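Local structure of tryptophan decarboxylase 1 (Oryza sativa subsp. japonica, 6KHO) at residues 61-65 with 66-70. The protein catalyses the pyridoxal 5'-phosphate-dependent decarboxylation of L-tryptophan to tryptamine and of 5-hydroxy-L-tryptophan to serotonin, and works as a homodimer. Numbering follows the deposited sequence.
Sequences YLQDE and LRASP
At the C-terminus of the short helix 61-65, Leu62 meets Leu66, the first residue to leave helical geometry, and the chain runs on from there as a loop at the dimer interface. Leu66 N donates to Leu62 O at 2.8 Å, a last i to i+4 bond that is bent at the hydrogen (138°). One turn apart, the two leucines also meet through their side chains, Leu62 CD1 lying 3.7 Å from Leu66 CD1. Beyond this pair, Leu66 packs on Glu83 and Ser87 of helix 77-88 and on Met138 of the second subunit.

Gln63 reaches forward over the loop. A chi1 of -178° turns CG away from the backbone N, and the extended chain beyond it carries the amide alongside Ala68: Gln63 CG comes within 3.7 Å of Ala68 CA, and Gln63 NE2 within 3.5 Å of Ala68 CB. Its NE2 is hydrogen-bonded to Thr160 O of the second subunit, while a water lies 3.0 Å from Gln63 OE1 and 3.2 Å from Ala68 O and probably links the two. Shortened to an alanine, Gln63 would probably leave Thr160 O of the second subunit without its amide donor and open a gap beside Ala68. Ala68 O itself receives Gln148 NE2 of the second subunit. This is a helix C-terminus passing into a loop that the partner chain clasps, at the dimer interface of a group II decarboxylase.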
loop_
_atom_site.group_PDB
_atom_site.type_symbol
_atom_site.label_atom_id
_atom_site.label_comp_id
_atom_site.label_asym_id
_atom_site.label_seq_id
_atom_site.Cartn_x
_atom_site.Cartn_y
_atom_site.Cartn_z
ATOM N N TYR A 61 16.823 -18.252 -10.765
ATOM C CA TYR A 61 18.247 -17.938 -10.730
ATOM C C TYR A 61 18.657 -17.273 -9.419
ATOM O O TYR A 61 19.789 -17.469 -8.952
ATOM C CB TYR A 61 18.610 -17.042 -11.919
ATOM C CG TYR A 61 18.477 -15.568 -11.621
ATOM C CD1 TYR A 61 17.254 -14.916 -11.760
ATOM C CD2 TYR A 61 19.571 -14.827 -11.192
ATOM C CE1 TYR A 61 17.130 -13.566 -11.485
ATOM C CE2 TYR A 61 19.457 -13.482 -10.907
ATOM C CZ TYR A 61 18.240 -12.854 -11.056
ATOM O OH TYR A 61 18.142 -11.514 -10.768
ATOM N N LEU A 62 17.755 -16.495 -8.801
ATOM C CA LEU A 62 18.186 -15.593 -7.734
ATOM C C LEU A 62 18.610 -16.362 -6.493
ATOM O O LEU A 62 19.699 -16.126 -5.952
ATOM C CB LEU A 62 17.083 -14.586 -7.387
ATOM C CG LEU A 62 17.645 -13.474 -6.488
ATOM C CD1 LEU A 62 18.726 -12.696 -7.244
ATOM C CD2 LEU A 62 16.558 -12.525 -5.968
ATOM N N GLN A 63 17.764 -17.277 -6.014
ATOM C CA GLN A 63 18.157 -18.079 -4.862
ATOM C C GLN A 63 19.415 -18.906 -5.144
ATOM O O GLN A 63 20.195 -19.175 -4.223
ATOM C CB GLN A 63 17.015 -18.988 -4.424
ATOM C CG GLN A 63 17.370 -19.810 -3.191
ATOM C CD GLN A 63 16.201 -20.575 -2.588
ATOM O OE1 GLN A 63 15.228 -19.980 -2.117
ATOM N NE2 GLN A 63 16.309 -21.906 -2.571
ATOM N N ASP A 64 19.623 -19.334 -6.393
ATOM C CA ASP A 64 20.882 -19.992 -6.741
ATOM C C ASP A 64 22.075 -19.102 -6.410
ATOM O O ASP A 64 23.054 -19.565 -5.812
ATOM C CB ASP A 64 20.907 -20.363 -8.227
ATOM C CG ASP A 64 19.899 -21.449 -8.586
ATOM O OD1 ASP A 64 19.380 -22.120 -7.670
ATOM O OD2 ASP A 64 19.637 -21.628 -9.790
ATOM N N GLU A 65 22.004 -17.817 -6.775
ATOM C CA GLU A 65 23.136 -16.903 -6.610
ATOM C C GLU A 65 23.249 -16.377 -5.185
ATOM O O GLU A 65 24.289 -16.524 -4.539
ATOM C CB GLU A 65 23.012 -15.744 -7.583
ATOM C CG GLU A 65 23.130 -16.186 -8.998
ATOM C CD GLU A 65 23.300 -15.033 -9.913
ATOM O OE1 GLU A 65 23.516 -13.915 -9.404
ATOM O OE2 GLU A 65 23.232 -15.239 -11.135
ATOM N N LEU A 66 22.207 -15.726 -4.679
ATOM C CA LEU A 66 22.196 -15.477 -3.249
ATOM C C LEU A 66 22.014 -16.832 -2.590
ATOM O O LEU A 66 22.013 -17.859 -3.259
ATOM C CB LEU A 66 21.141 -14.424 -2.916
ATOM C CG LEU A 66 21.159 -13.312 -3.970
ATOM C CD1 LEU A 66 20.003 -12.344 -3.794
ATOM C CD2 LEU A 66 22.481 -12.563 -3.965
ATOM N N ARG A 67 21.902 -16.928 -1.299
ATOM C CA ARG A 67 21.748 -18.320 -0.894
ATOM C C ARG A 67 20.300 -18.627 -0.545
ATOM O O ARG A 67 19.434 -17.759 -0.595
ATOM C CB ARG A 67 22.676 -18.661 0.257
ATOM C CG ARG A 67 24.064 -18.950 -0.195
ATOM C CD ARG A 67 24.820 -19.376 1.027
ATOM N NE ARG A 67 26.237 -19.269 0.846
ATOM C CZ ARG A 67 27.100 -19.612 1.789
ATOM N NH1 ARG A 67 26.652 -20.077 2.948
ATOM N NH2 ARG A 67 28.385 -19.490 1.561
ATOM N N ALA A 68 20.041 -19.891 -0.197
ATOM C CA ALA A 68 18.710 -20.290 0.238
ATOM C C ALA A 68 18.403 -19.830 1.651
ATOM O O ALA A 68 17.231 -19.807 2.041
ATOM C CB ALA A 68 18.552 -21.809 0.159
ATOM N N SER A 69 19.421 -19.478 2.430
ATOM C CA SER A 69 19.195 -19.094 3.810
ATOM C C SER A 69 19.820 -17.736 4.088
ATOM O O SER A 69 20.792 -17.356 3.432
ATOM C CB SER A 69 19.772 -20.135 4.768
ATOM O OG SER A 69 19.199 -21.392 4.474
ATOM N N PRO A 70 19.243 -16.972 5.025
ATOM C CA PRO A 70 19.858 -15.698 5.391
ATOM C C PRO A 70 21.175 -15.937 6.123
ATOM O O PRO A 70 21.341 -16.965 6.791
ATOM C CB PRO A 70 18.810 -15.064 6.329
ATOM C CG PRO A 70 18.104 -16.245 6.939
ATOM C CD PRO A 70 18.065 -17.286 5.855
HETATM O O HOH W 1 14.512 -20.809 0.640
#